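Local coordinates for adenosine monophosphate-protein transferase vopS (PDB 3LET), which transfers AMP from ATP to a specific threonine of host Rho GTPases, blocking their downstream signalling and thereby inhibiting actin assembly in infected cells, at residues A[20-25]-A[69-74]; A[80-85]-A[122-127]; A[258-263]-A[294-299]. All coordinates share one frame; numbering follows the deposited sequence.

Contact 1 of 3, residues A[20-25]-A[69-74]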
# COMPACT_ATOMS: atom_id res chain seq x y z
N THR A 20 -26.07 -2.23 -12.44
CA THR A 20 -26.62 -1.05 -11.78
C THR A 20 -25.47 -0.25 -11.17
O THR A 20 -24.35 -0.75 -11.03
CB THR A 20 -27.61 -1.42 -10.65
OG1 THR A 20 -26.95 -2.24 -9.68
CG2 THR A 20 -28.83 -2.16 -11.21
N SER A 21 -25.74 0.98 -10.77
CA SER A 21 -24.65 1.82 -10.31
C SER A 21 -24.28 1.52 -8.85
O SER A 21 -23.18 1.83 -8.42
CB SER A 21 -24.99 3.30 -10.50
OG SER A 21 -26.28 3.60 -9.99
N SER A 22 -25.19 0.91 -8.09
CA SER A 22 -24.89 0.58 -6.70
C SER A 22 -25.78 -0.54 -6.18
O SER A 22 -26.71 -0.99 -6.87
CB SER A 22 -25.09 1.80 -5.81
OG SER A 22 -26.46 2.02 -5.53
N SER A 23 -25.53 -0.96 -4.94
CA SER A 23 -26.30 -2.04 -4.35
C SER A 23 -27.76 -1.65 -4.15
O SER A 23 -28.63 -2.51 -4.08
CB SER A 23 -25.69 -2.43 -2.99
OG SER A 23 -25.90 -1.41 -2.02
N VAL A 24 -28.03 -0.35 -4.04
CA VAL A 24 -29.39 0.09 -3.80
C VAL A 24 -30.29 -0.26 -4.99
O VAL A 24 -31.33 -0.89 -4.83
CB VAL A 24 -29.43 1.60 -3.50
CG1 VAL A 24 -30.87 2.12 -3.49
CG2 VAL A 24 -28.68 1.91 -2.17
N GLU A 25 -29.88 0.14 -6.19
CA GLU A 25 -30.68 -0.19 -7.38
C GLU A 25 -30.72 -1.69 -7.62
O GLU A 25 -31.76 -2.23 -8.00
CB GLU A 25 -30.12 0.50 -8.63
CG GLU A 25 -30.26 2.02 -8.62
CD GLU A 25 -29.16 2.71 -7.82
OE1 GLU A 25 -28.07 2.13 -7.66
OE2 GLU A 25 -29.40 3.85 -7.36
N MET A 69 -22.42 -4.29 1.77
CA MET A 69 -21.47 -4.15 2.90
C MET A 69 -20.32 -3.22 2.57
O MET A 69 -19.91 -2.38 3.40
CB MET A 69 -20.91 -5.50 3.25
CG MET A 69 -22.04 -6.34 3.76
SD MET A 69 -22.02 -6.13 5.49
CE MET A 69 -21.18 -7.70 5.74
N THR A 70 -19.81 -3.34 1.36
CA THR A 70 -18.70 -2.48 0.93
C THR A 70 -19.13 -1.02 0.95
O THR A 70 -18.42 -0.15 1.47
CB THR A 70 -18.23 -2.84 -0.49
OG1 THR A 70 -17.73 -4.17 -0.48
CG2 THR A 70 -17.08 -1.88 -0.96
N GLU A 71 -20.28 -0.74 0.35
CA GLU A 71 -20.82 0.64 0.33
C GLU A 71 -21.05 1.17 1.74
O GLU A 71 -20.69 2.29 2.03
CB GLU A 71 -22.14 0.70 -0.45
CG GLU A 71 -21.88 0.50 -1.95
CD GLU A 71 -23.14 0.26 -2.73
OE1 GLU A 71 -24.22 0.54 -2.21
OE2 GLU A 71 -23.02 -0.22 -3.88
N VAL A 72 -21.62 0.36 2.63
CA VAL A 72 -21.80 0.83 4.00
C VAL A 72 -20.42 1.16 4.59
O VAL A 72 -20.24 2.20 5.23
CB VAL A 72 -22.49 -0.21 4.89
CG1 VAL A 72 -22.45 0.23 6.36
CG2 VAL A 72 -23.94 -0.39 4.44
N MET A 73 -19.47 0.27 4.39
CA MET A 73 -18.17 0.43 5.04
C MET A 73 -17.46 1.70 4.54
O MET A 73 -16.76 2.37 5.29
CB MET A 73 -17.28 -0.80 4.80
CG MET A 73 -17.62 -2.01 5.68
SD MET A 73 -17.89 -1.63 7.44
CE MET A 73 -16.28 -1.08 7.96
N LEU A 74 -17.60 2.02 3.26
CA LEU A 74 -16.92 3.21 2.73
C LEU A 74 -17.51 4.50 3.32
O LEU A 74 -16.85 5.55 3.30
CB LEU A 74 -17.03 3.23 1.19
CG LEU A 74 -16.20 2.15 0.49
CD1 LEU A 74 -16.66 2.00 -0.97
CD2 LEU A 74 -14.69 2.49 0.55
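Glu71 leaves helix 58-75 with CG anti to its carbonyl carbon (chi1 -71°) and the chain then runs out extended, which carries the carboxylate to Ser23 at the start of helix 23-30. Ser23 meets it with OG placed between its own backbone N and carbonyl carbon (chi1 70°), which turns the hydroxyl to the same side as the peptide N-H, and both meet the same acid.

The two oxygens of Glu71 are used differently. OE2 takes the backbone hydrogen of Ser23 through its syn lone pair, with Ser23 N to Glu71 OE2 at 2.8 Å. OE1 accepts the hydroxyl proton from above the carboxylate plane, 50° out of it, and Ser23 OG to Glu71 OE1 is a short 2.6 Å. A long, weak bond from Ser23 N to Glu71 OE1 at 3.4 Å adds a second, lesser arm to the amide. Alongside, Ser22 CB rests 3.5 Å from Glu71 OE2, and the group is thus gripped by Ser23 and flanked by the residue before it.

Ser22 is itself the N-cap. Its OG accepts from Val24 N at 3.2 Å and donates to Glu25 OE1 at 2.7 Å, which fixes the serine hydroxyl within its own segment. Pro39 packs on Ser23, Val24 and Glu71, and Arg67, one turn before Glu71, bonds the carbonyl of Thr20.

A negative group at the amino end of a helix is probably favoured by the helix dipole, which should help keep Glu71 ionised although Glu25 lies not far away. The arrangement is a helix N-terminus with an N-cap serine, whose first-turn N-H and hydroxyl are also bound by a carboxylate from another helix, here joining two helices of the all-helical VopS N-terminal region.

Contact 2 of 3, residues A[80-85]-A[122-127]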
# COMPACT_ATOMS: atom_id res chain seq x y z
N LYS A 80 -14.04 6.71 5.87
CA LYS A 80 -13.64 8.05 5.43
C LYS A 80 -12.22 8.40 5.87
O LYS A 80 -11.50 9.06 5.14
CB LYS A 80 -14.63 9.08 5.97
CG LYS A 80 -15.99 8.98 5.26
CD LYS A 80 -16.98 9.96 5.90
CE LYS A 80 -18.35 9.86 5.28
NZ LYS A 80 -19.33 10.60 6.17
N ASN A 81 -11.82 7.96 7.06
CA ASN A 81 -10.46 8.19 7.54
C ASN A 81 -9.44 7.52 6.58
O ASN A 81 -8.43 8.10 6.27
CB ASN A 81 -10.26 7.63 8.94
CG ASN A 81 -11.04 8.38 10.00
OD1 ASN A 81 -11.47 9.52 9.79
ND2 ASN A 81 -11.22 7.75 11.17
N LEU A 82 -9.75 6.31 6.12
CA LEU A 82 -8.86 5.60 5.20
C LEU A 82 -8.88 6.29 3.87
O LEU A 82 -7.85 6.42 3.21
CB LEU A 82 -9.29 4.14 5.01
CG LEU A 82 -8.95 3.24 6.19
CD1 LEU A 82 -9.74 1.91 6.06
CD2 LEU A 82 -7.43 2.99 6.22
N LYS A 83 -10.05 6.73 3.43
CA LYS A 83 -10.12 7.46 2.18
C LYS A 83 -9.18 8.67 2.24
O LYS A 83 -8.46 8.96 1.27
CB LYS A 83 -11.55 7.93 1.94
CG LYS A 83 -11.65 8.99 0.84
CD LYS A 83 -13.11 9.20 0.41
CE LYS A 83 -13.34 10.61 -0.10
NZ LYS A 83 -12.39 10.97 -1.18
N ALA A 84 -9.19 9.37 3.36
CA ALA A 84 -8.35 10.58 3.50
C ALA A 84 -6.87 10.20 3.39
O ALA A 84 -6.05 11.00 2.91
CB ALA A 84 -8.64 11.27 4.85
N LEU A 85 -6.52 8.99 3.81
CA LEU A 85 -5.12 8.57 3.83
C LEU A 85 -4.62 7.99 2.51
O LEU A 85 -3.51 8.30 2.08
CB LEU A 85 -4.90 7.52 4.93
CG LEU A 85 -4.89 8.06 6.37
CD1 LEU A 85 -5.15 6.94 7.33
CD2 LEU A 85 -3.54 8.70 6.69
N ALA A 122 -13.98 -1.82 13.46
CA ALA A 122 -12.80 -2.00 14.32
C ALA A 122 -11.58 -2.43 13.50
O ALA A 122 -10.46 -1.99 13.76
CB ALA A 122 -13.10 -3.01 15.46
N VAL A 123 -11.79 -3.27 12.48
CA VAL A 123 -10.67 -3.68 11.62
C VAL A 123 -10.11 -2.44 10.91
O VAL A 123 -8.92 -2.23 10.91
CB VAL A 123 -11.10 -4.74 10.57
CG1 VAL A 123 -10.00 -4.95 9.52
CG2 VAL A 123 -11.46 -6.07 11.27
N PHE A 124 -10.98 -1.61 10.35
CA PHE A 124 -10.56 -0.37 9.66
C PHE A 124 -9.84 0.57 10.64
O PHE A 124 -8.81 1.18 10.29
CB PHE A 124 -11.78 0.40 9.11
CG PHE A 124 -12.23 -0.02 7.73
CD1 PHE A 124 -11.78 -1.18 7.13
CD2 PHE A 124 -13.14 0.77 7.03
CE1 PHE A 124 -12.21 -1.55 5.89
CE2 PHE A 124 -13.59 0.39 5.78
CZ PHE A 124 -13.12 -0.78 5.21
N ASP A 125 -10.37 0.71 11.86
CA ASP A 125 -9.76 1.62 12.85
C ASP A 125 -8.32 1.17 13.15
O ASP A 125 -7.42 2.01 13.39
CB ASP A 125 -10.54 1.58 14.17
CG ASP A 125 -11.75 2.53 14.21
OD1 ASP A 125 -11.81 3.52 13.46
OD2 ASP A 125 -12.65 2.30 15.05
N MET A 126 -8.10 -0.14 13.22
CA MET A 126 -6.75 -0.68 13.50
C MET A 126 -5.85 -0.34 12.33
O MET A 126 -4.71 0.10 12.52
CB MET A 126 -6.77 -2.20 13.69
CG MET A 126 -7.52 -2.66 14.94
SD MET A 126 -6.70 -2.10 16.43
CE MET A 126 -5.09 -2.87 16.27
N GLU A 127 -6.37 -0.49 11.12
CA GLU A 127 -5.55 -0.19 9.94
C GLU A 127 -5.20 1.30 9.95
O GLU A 127 -4.04 1.67 9.76
CB GLU A 127 -6.29 -0.55 8.66
CG GLU A 127 -5.49 -0.25 7.38
CD GLU A 127 -4.27 -1.17 7.17
OE1 GLU A 127 -4.00 -2.04 8.02
OE2 GLU A 127 -3.58 -1.02 6.12
O HOH W 1 -10.08 5.37 12.45
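Leu82 and Phe124 carry the apolar part of this contact, in which helix 77-86 lies against the long helix 113-139. One methyl of the leucine, CD1, sits over a face of the phenylalanine ring, displaced from its centre toward the rim. Its distance to the Phe124 ring centroid is 3.8 Å, only 19° off the ring normal, a CH-pi contact; the nearest single ring atom is Phe124 CG, 3.6 Å from Leu82 CD1. The two side chains cross at about a right angle. The other methyl serves a different neighbour: Leu82 CD2 lies 4.0 Å from Glu127 CG, so the two methyls of the leucine touch residues three apart, on one side of the opposing helix.

Glu127 takes part with its aliphatic stem. CG stands anti to the backbone N (chi1 180°) and the chain then bends at chi2, presenting methylene to the leucine while the carboxylate reaches Ser237, with which OE2 is hydrogen bonded. Further packing closes round the pair, Val91, Val128 and Leu131 touching Leu82, and Ala95 and Val98 touching Phe124.

The polar part is bridged by solvent. Asn81 ND2 gives a proton to a water at 2.9 Å, and the same water donates to Asp125 OD1 at 2.7 Å. Directly, Asn81 ND2 and Asp125 OD1 are 4.8 Å apart, a span the single water fills.

Chemically, then, the helices are held by dispersion at a buried leucine and phenylalanine, with a water-mediated link beside it at the more exposed asparagine and aspartate. The acid of Glu127, buried as it is, lends hydrocarbon to this interface, while its carboxylate is satisfied elsewhere, OE2 by Ser237.

Contact 3 of 3, residues A[258-263]-A[294-299]; sequences VADKDL and LRNDSF
Asn296 sets its side-chain amide against the first turn of helix 260-274, with its oxygen turned to Asp260 and its nitrogen to Lys261. The side chains of Asn296 and Asp260 cross at about a right angle, and the planes of amide and carboxylate stand 72° apart, so the two flat groups are far from stacked. What touches is the methylene of the aspartate: Asp260 CB lies 3.4 Å from Asn296 OD1. The carboxylate itself stays farther off, its nearest oxygen, Asp260 OD2, being 4.1 Å from Asn296 OD1.

At the other end of the amide, Asn296 ND2 rests 3.6 Å from Lys261 CA and 3.7 Å from Lys261 CB. The lysine chain then leads away, and its ammonium takes no part here. The asparagine owes this reach to CG standing anti to the backbone N (chi1 -159°), which throws the amide across to the neighbouring helix.

Asn296 comes where helix 281-295 gives out. The following Asp297, with positive phi, is the C-prime residue of a Schellman motif in which Ser298 N bonds Glu293 O and Asp297 N bonds Leu294 O. The motif turns the chain away toward Phe299, which is buried and packs on Trp175.

The carboxyl end of one helix of the Fido region is thereby set beside the amino end of another. Since the two side-chain oxygens would probably not attract each other, and the amide nitrogen lies against the backbone and CB of Lys261 without a hydrogen bond to them, the contact depends on van der Waals packing at the surface.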
# COMPACT_ATOMS: atom_id res chain seq x y z
N VAL A 258 11.12 18.53 -1.13
CA VAL A 258 12.34 18.38 -0.35
C VAL A 258 13.53 18.68 -1.24
O VAL A 258 13.40 18.72 -2.46
CB VAL A 258 12.44 16.97 0.28
CG1 VAL A 258 11.24 16.71 1.19
CG2 VAL A 258 12.54 15.90 -0.79
N ALA A 259 14.68 18.90 -0.63
CA ALA A 259 15.89 19.23 -1.37
C ALA A 259 16.35 18.01 -2.15
O ALA A 259 16.22 16.88 -1.69
CB ALA A 259 16.99 19.72 -0.42
N ASP A 260 16.92 18.24 -3.33
CA ASP A 260 17.43 17.16 -4.16
C ASP A 260 18.38 16.25 -3.38
O ASP A 260 18.38 15.04 -3.60
CB ASP A 260 18.16 17.73 -5.37
CG ASP A 260 17.22 18.36 -6.37
OD1 ASP A 260 16.00 18.09 -6.28
OD2 ASP A 260 17.69 19.13 -7.24
N LYS A 261 19.17 16.82 -2.48
CA LYS A 261 20.16 16.00 -1.78
C LYS A 261 19.48 15.13 -0.72
O LYS A 261 20.08 14.17 -0.21
CB LYS A 261 21.25 16.86 -1.14
CG LYS A 261 20.77 17.66 0.05
CD LYS A 261 21.91 18.36 0.79
CE LYS A 261 22.85 17.35 1.45
NZ LYS A 261 23.99 18.02 2.14
N ASP A 262 18.24 15.46 -0.36
CA ASP A 262 17.50 14.67 0.63
C ASP A 262 16.40 13.76 0.03
O ASP A 262 15.79 12.97 0.75
CB ASP A 262 16.82 15.57 1.67
CG ASP A 262 17.82 16.34 2.55
OD1 ASP A 262 18.97 15.87 2.72
OD2 ASP A 262 17.44 17.41 3.07
N LEU A 263 16.14 13.89 -1.26
CA LEU A 263 15.04 13.13 -1.87
C LEU A 263 15.26 11.63 -1.71
O LEU A 263 14.32 10.89 -1.43
CB LEU A 263 14.88 13.50 -3.34
CG LEU A 263 13.83 12.70 -4.11
CD1 LEU A 263 12.46 12.94 -3.49
CD2 LEU A 263 13.85 13.04 -5.58
N LEU A 294 22.15 9.65 -7.63
CA LEU A 294 22.92 9.74 -8.88
C LEU A 294 22.40 10.91 -9.70
O LEU A 294 23.18 11.64 -10.30
CB LEU A 294 22.85 8.43 -9.67
CG LEU A 294 23.56 7.24 -9.01
CD1 LEU A 294 23.37 6.00 -9.83
CD2 LEU A 294 25.07 7.51 -8.80
N ARG A 295 21.08 11.12 -9.67
CA ARG A 295 20.51 12.25 -10.40
C ARG A 295 20.96 13.57 -9.80
O ARG A 295 20.85 14.62 -10.45
CB ARG A 295 18.99 12.15 -10.43
CG ARG A 295 18.52 10.98 -11.28
CD ARG A 295 17.00 10.90 -11.32
NE ARG A 295 16.53 9.87 -12.25
CZ ARG A 295 15.24 9.66 -12.49
NH1 ARG A 295 14.33 10.40 -11.84
NH2 ARG A 295 14.86 8.72 -13.34
N ASN A 296 21.43 13.52 -8.55
CA ASN A 296 22.00 14.71 -7.92
C ASN A 296 23.54 14.70 -7.96
O ASN A 296 24.19 15.36 -7.15
CB ASN A 296 21.52 14.86 -6.47
CG ASN A 296 21.65 16.29 -5.95
OD1 ASN A 296 21.32 17.25 -6.65
ND2 ASN A 296 22.12 16.44 -4.73
N ASP A 297 24.10 13.93 -8.88
CA ASP A 297 25.57 13.85 -9.10
C ASP A 297 26.34 13.50 -7.82
O ASP A 297 27.37 14.12 -7.48
CB ASP A 297 26.09 15.18 -9.69
CG ASP A 297 27.52 15.07 -10.22
OD1 ASP A 297 27.93 13.95 -10.63
OD2 ASP A 297 28.25 16.10 -10.24
N SER A 298 25.87 12.50 -7.11
CA SER A 298 26.53 12.13 -5.86
C SER A 298 26.22 10.69 -5.54
O SER A 298 25.33 10.10 -6.15
CB SER A 298 26.04 13.02 -4.72
OG SER A 298 24.69 12.71 -4.38
N PHE A 299 26.95 10.11 -4.61
CA PHE A 299 26.48 8.89 -3.98
C PHE A 299 27.11 8.72 -2.62
O PHE A 299 28.31 8.52 -2.50
CB PHE A 299 26.70 7.62 -4.81
CG PHE A 299 26.26 6.39 -4.07
CD1 PHE A 299 24.92 6.23 -3.73
CD2 PHE A 299 27.18 5.48 -3.59
CE1 PHE A 299 24.51 5.17 -2.99
CE2 PHE A 299 26.77 4.41 -2.84
CZ PHE A 299 25.43 4.23 -2.55

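Contacts 1 and 2 are neighbours: their centres lie 18 Å apart, and helices 58-75 and 77-86 follow one another in the chain. They also touch, Met73 CE lying 3.8 Å from Phe124 CD2 and Leu74 O 4.0 Å from Lys80 CG, so the two contacts adjoin through these side chains and helix ends. Contact 3 stands apart in the Fido region, its centre 46 Å from that of contact 1 and 34 Å from that of contact 2, with nearest atoms about 29 and 17 Å away. All three lie away from the probable ATP site, but helix 281-295, which ends at contact 3, carries Asn281, Gly282 and Arg286, assigned to ATP by similarity.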